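Local coordinates for phenylacetic acid degradation-related protein (Ralstonia eutropha JMP134, PDB 2PIM) that probably hydrolyses the thioester bond of fatty acyl-CoA substrates, as a dimeric hotdog-fold thioesterase of the PaaI family, at residues S38-Y43 against L100-A105; A63-V68 against G119-D124. All coordinates share one frame; numbering follows the deposited sequence.

Overall arrangement
Both contacts belong to a hotdog fold, in which a curled antiparallel sheet wraps a long central helix. Contact 1 pairs two strands of that sheet, 38-43 and 100-105; contact 2 sets helix segment 63-68 against segment 119-124, mostly strand, and strands 99-107 and 114-123 are neighbours. Their centres are about 6 Å apart. They meet directly where Tyr43 OH comes 2.4 Å from Asp67 OD2, a probable hydrogen bond, and where Arg102 N lies 2.8 Å from Ser122 O in the sheet. The helix faces Leu39, Tyr43 and Ala105, whereas the charged residues of contact 1 occupy the other face. Asp66 also reaches Gly59 of the second subunit, placing the helix near the dimer interface.

Contact 1 of 2, residues S38-Y43 against L100-A105; sequences SLESDY and LLRGRA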
# COMPACT_ATOMS: atom_id res chain seq x y z
N SER A 38 -20.03 8.84 -0.88
CA SER A 38 -18.75 9.33 -1.38
C SER A 38 -18.00 10.03 -0.25
O SER A 38 -18.58 10.39 0.77
CB SER A 38 -18.96 10.29 -2.54
OG SER A 38 -19.57 11.52 -2.13
N LEU A 39 -16.70 10.17 -0.43
CA LEU A 39 -15.85 10.77 0.56
C LEU A 39 -14.60 11.26 -0.16
O LEU A 39 -14.19 10.69 -1.14
CB LEU A 39 -15.49 9.76 1.66
CG LEU A 39 -14.61 10.26 2.82
CD1 LEU A 39 -15.05 9.72 4.17
CD2 LEU A 39 -13.18 9.89 2.58
N GLU A 40 -14.00 12.32 0.35
CA GLU A 40 -12.83 12.92 -0.24
C GLU A 40 -11.83 13.20 0.89
O GLU A 40 -12.23 13.61 1.97
CB GLU A 40 -13.27 14.20 -0.93
CG GLU A 40 -12.37 14.73 -2.01
CD GLU A 40 -13.15 15.55 -3.08
OE1 GLU A 40 -13.81 14.99 -3.98
OE2 GLU A 40 -13.11 16.78 -2.99
N SER A 41 -10.56 12.89 0.66
CA SER A 41 -9.50 13.17 1.62
C SER A 41 -8.24 13.66 0.90
O SER A 41 -7.90 13.22 -0.21
CB SER A 41 -9.20 11.92 2.46
OG SER A 41 -8.20 12.16 3.45
N ASP A 42 -7.54 14.59 1.53
CA ASP A 42 -6.20 14.95 1.11
C ASP A 42 -5.18 13.97 1.69
O ASP A 42 -5.43 13.39 2.73
CB ASP A 42 -5.84 16.34 1.63
CG ASP A 42 -6.62 17.42 0.95
OD1 ASP A 42 -6.93 17.26 -0.24
OD2 ASP A 42 -6.90 18.45 1.61
N TYR A 43 -4.04 13.83 1.02
CA TYR A 43 -2.91 13.07 1.49
C TYR A 43 -1.64 13.86 1.12
O TYR A 43 -1.68 14.71 0.21
CB TYR A 43 -2.91 11.61 0.90
CG TYR A 43 -4.11 10.82 1.38
CD1 TYR A 43 -4.15 10.27 2.65
CD2 TYR A 43 -5.24 10.69 0.58
CE1 TYR A 43 -5.26 9.59 3.10
CE2 TYR A 43 -6.36 10.03 1.03
CZ TYR A 43 -6.38 9.50 2.30
OH TYR A 43 -7.53 8.88 2.75
N LEU A 100 1.05 17.25 -2.14
CA LEU A 100 -0.35 16.92 -1.91
C LEU A 100 -0.93 16.00 -2.99
O LEU A 100 -0.58 16.08 -4.16
CB LEU A 100 -1.18 18.19 -1.89
CG LEU A 100 -1.47 18.92 -0.58
CD1 LEU A 100 -2.05 20.28 -0.93
CD2 LEU A 100 -2.44 18.11 0.26
N LEU A 101 -1.85 15.13 -2.57
CA LEU A 101 -2.72 14.35 -3.45
C LEU A 101 -4.11 14.41 -2.88
O LEU A 101 -4.30 14.70 -1.71
CB LEU A 101 -2.30 12.86 -3.55
CG LEU A 101 -0.88 12.56 -4.08
CD1 LEU A 101 0.16 12.43 -2.99
CD2 LEU A 101 -0.89 11.32 -4.91
N ARG A 102 -5.07 14.13 -3.74
CA ARG A 102 -6.47 14.14 -3.43
C ARG A 102 -7.02 12.74 -3.67
O ARG A 102 -6.99 12.25 -4.81
CB ARG A 102 -7.17 15.10 -4.39
CG ARG A 102 -8.69 15.09 -4.37
CD ARG A 102 -9.20 15.23 -2.98
NE ARG A 102 -8.72 16.47 -2.36
CZ ARG A 102 -9.43 17.59 -2.20
NH1 ARG A 102 -10.71 17.67 -2.53
NH2 ARG A 102 -8.87 18.63 -1.66
N GLY A 103 -7.53 12.12 -2.60
CA GLY A 103 -8.17 10.83 -2.68
C GLY A 103 -9.67 10.96 -2.69
O GLY A 103 -10.24 11.69 -1.88
N ARG A 104 -10.31 10.25 -3.60
CA ARG A 104 -11.80 10.23 -3.69
C ARG A 104 -12.32 8.79 -3.63
O ARG A 104 -11.80 7.92 -4.31
CB ARG A 104 -12.28 10.95 -4.97
CG ARG A 104 -11.93 12.43 -4.97
CD ARG A 104 -12.56 13.28 -6.12
NE ARG A 104 -12.01 14.67 -6.13
CZ ARG A 104 -10.88 15.08 -6.76
NH1 ARG A 104 -10.14 14.28 -7.51
NH2 ARG A 104 -10.50 16.34 -6.67
N ALA A 105 -13.29 8.52 -2.75
CA ALA A 105 -13.90 7.21 -2.65
C ALA A 105 -15.38 7.29 -3.02
O ALA A 105 -16.01 8.32 -2.83
CB ALA A 105 -13.72 6.65 -1.25
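Two neighbouring strands of the hotdog sheet run antiparallel here, Leu39, Ser41 and Tyr43 forming hydrogen-bonded pairs with Ala105, Gly103 and Leu101. The Ser41-Gly103 pair is short and well aligned: Gly103 N donates a hydrogen bond to Ser41 O at 2.7 Å, almost along the C=O axis. Tyr43 lays its ring alongside this pair, its CD2 edge toward Gly103 N, and sends its hydroxyl to Asp67.

The other face carries a salt-bridge network, best followed along Arg102. From CB the chain sets out with CG anti to the backbone N (chi1 171°), and CG lies over one face of the Arg104 guanidinium. Bends at chi2 and chi3 fold it back across the neighbouring strand, so that Arg102 CD packs on Glu40 CG at 3.4 Å. Arg102 NE reaches Asp42 OD1 at 2.9 Å, and its NH2 meets the same oxygen at 2.8 Å, a side-on grip by two nitrogens; Asp42 OD2 goes to Arg30. Arg102 NH1 turns the other way to Glu40 OE2 at 2.6 Å, a salt bridge whose hydrogen bond is weak. Glu40 OE1 receives Arg104 NE at 2.8 Å in the guanidinium plane, a weak hydrogen bond, its N-H...O angle only 126°.

Contact 2 of 2, residues A63-V68 against G119-D124; sequences AMLDDV and GELSQD
Helix 58-75 is the central helix of the hotdog, and one turn of it rests on the concave side of the sheet; the axis of segment 63-68 passes 8.2 Å from that of strand 119-123. The contact is van der Waals packing of aliphatic groups, partly against the strand backbone. Ala63 faces elsewhere, its carbonyl taken by Gln57 of the second subunit.

Met64, present as selenomethionine, points its CB at the strand. Met64 CB sits 4.1 Å from Leu121 CD1 and equally far from Leu121 CD2, both leucine methyls facing the root of the side chain from the strand side. Beyond CG the chain runs extended and crosses the leucine at about a right angle, bringing SE alongside Leu121 CD2.

Leu65 does its touching with a single methyl. CG stands anti to the carbonyl carbon (chi1 -72°), and Leu65 CD2 settles over the strand backbone, 3.7 Å from Gly119 C and 3.8 Å from Glu120 N, then against Leu121 CB at 4.0 Å. Gly119 has no side chain, so the methyl lies close to its main chain.

Asp66 and Asp67 point elsewhere. Val68 directs its CB toward the strand and also packs on Leu39, Tyr43 and Ala105. The helix spans several strands: Met64 and Val68 lean on strand 38-45, while Leu65 reaches past strand 114-123 to Ala129 and Ala131 of strand 126-136 and Leu90 of strand 84-92.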
# COMPACT_ATOMS: atom_id res chain seq x y z
N ALA A 63 -1.56 2.80 0.22
CA ALA A 63 -1.94 3.06 1.62
C ALA A 63 -2.88 4.25 1.74
O ALA A 63 -3.75 4.28 2.59
CB ALA A 63 -0.67 3.26 2.50
N MSE A 64 -2.74 5.23 0.85
CA MSE A 64 -3.71 6.35 0.77
C MSE A 64 -5.09 5.90 0.23
O MSE A 64 -6.15 6.30 0.76
CB MSE A 64 -3.13 7.41 -0.13
CG MSE A 64 -1.93 8.05 0.45
SE MSE A 64 -0.94 9.15 -0.89
CE MSE A 64 0.68 9.53 0.14
N LEU A 65 -5.07 5.05 -0.80
CA LEU A 65 -6.27 4.44 -1.35
C LEU A 65 -6.97 3.56 -0.33
O LEU A 65 -8.21 3.54 -0.23
CB LEU A 65 -5.94 3.69 -2.66
CG LEU A 65 -5.63 4.62 -3.87
CD1 LEU A 65 -4.86 3.93 -4.97
CD2 LEU A 65 -6.88 5.29 -4.44
N ASP A 66 -6.18 2.84 0.45
CA ASP A 66 -6.72 2.04 1.53
C ASP A 66 -7.42 2.93 2.53
O ASP A 66 -8.53 2.60 3.01
CB ASP A 66 -5.59 1.20 2.17
CG ASP A 66 -6.11 0.19 3.22
OD1 ASP A 66 -7.13 -0.46 3.02
OD2 ASP A 66 -5.46 0.03 4.26
N ASP A 67 -6.80 4.07 2.88
CA ASP A 67 -7.37 4.96 3.88
C ASP A 67 -8.72 5.55 3.40
O ASP A 67 -9.71 5.54 4.12
CB ASP A 67 -6.41 6.10 4.23
CG ASP A 67 -7.00 7.02 5.30
OD1 ASP A 67 -7.00 6.59 6.46
OD2 ASP A 67 -7.47 8.15 4.98
N VAL A 68 -8.74 6.06 2.18
CA VAL A 68 -9.93 6.77 1.70
C VAL A 68 -11.15 5.83 1.58
O VAL A 68 -12.30 6.20 2.01
CB VAL A 68 -9.64 7.61 0.42
CG1 VAL A 68 -9.41 6.73 -0.81
CG2 VAL A 68 -10.70 8.62 0.20
N GLY A 119 -11.74 3.74 -5.22
CA GLY A 119 -10.96 4.88 -4.83
C GLY A 119 -10.17 5.37 -6.04
O GLY A 119 -9.81 4.57 -6.88
N GLU A 120 -9.95 6.69 -6.12
CA GLU A 120 -9.11 7.32 -7.14
C GLU A 120 -8.19 8.30 -6.43
O GLU A 120 -8.58 8.91 -5.44
CB GLU A 120 -9.99 8.04 -8.14
CG GLU A 120 -10.90 7.06 -8.87
CD GLU A 120 -11.99 7.71 -9.75
OE1 GLU A 120 -12.15 8.96 -9.66
OE2 GLU A 120 -12.65 6.94 -10.52
N LEU A 121 -6.96 8.38 -6.88
CA LEU A 121 -5.99 9.28 -6.29
C LEU A 121 -5.48 10.17 -7.42
O LEU A 121 -5.01 9.66 -8.47
CB LEU A 121 -4.86 8.47 -5.67
CG LEU A 121 -4.03 8.99 -4.52
CD1 LEU A 121 -4.83 9.39 -3.26
CD2 LEU A 121 -3.02 7.90 -4.19
N SER A 122 -5.59 11.48 -7.20
CA SER A 122 -5.12 12.50 -8.12
C SER A 122 -4.05 13.38 -7.52
O SER A 122 -4.01 13.62 -6.30
CB SER A 122 -6.26 13.43 -8.56
OG SER A 122 -7.21 12.68 -9.27
N GLN A 123 -3.22 13.89 -8.42
CA GLN A 123 -2.23 14.91 -8.15
C GLN A 123 -2.13 15.78 -9.40
O GLN A 123 -2.03 15.27 -10.52
CB GLN A 123 -0.89 14.27 -7.86
CG GLN A 123 0.11 15.27 -7.36
CD GLN A 123 1.39 14.63 -6.93
OE1 GLN A 123 2.12 14.06 -7.75
NE2 GLN A 123 1.70 14.73 -5.64
N ASP A 124 -2.14 17.10 -9.18
CA ASP A 124 -2.08 18.13 -10.22
C ASP A 124 -3.11 17.92 -11.32
O ASP A 124 -2.85 18.15 -12.51
CB ASP A 124 -0.66 18.27 -10.79
CG ASP A 124 0.39 18.63 -9.73
OD1 ASP A 124 0.04 19.19 -8.65
OD2 ASP A 124 1.59 18.33 -9.97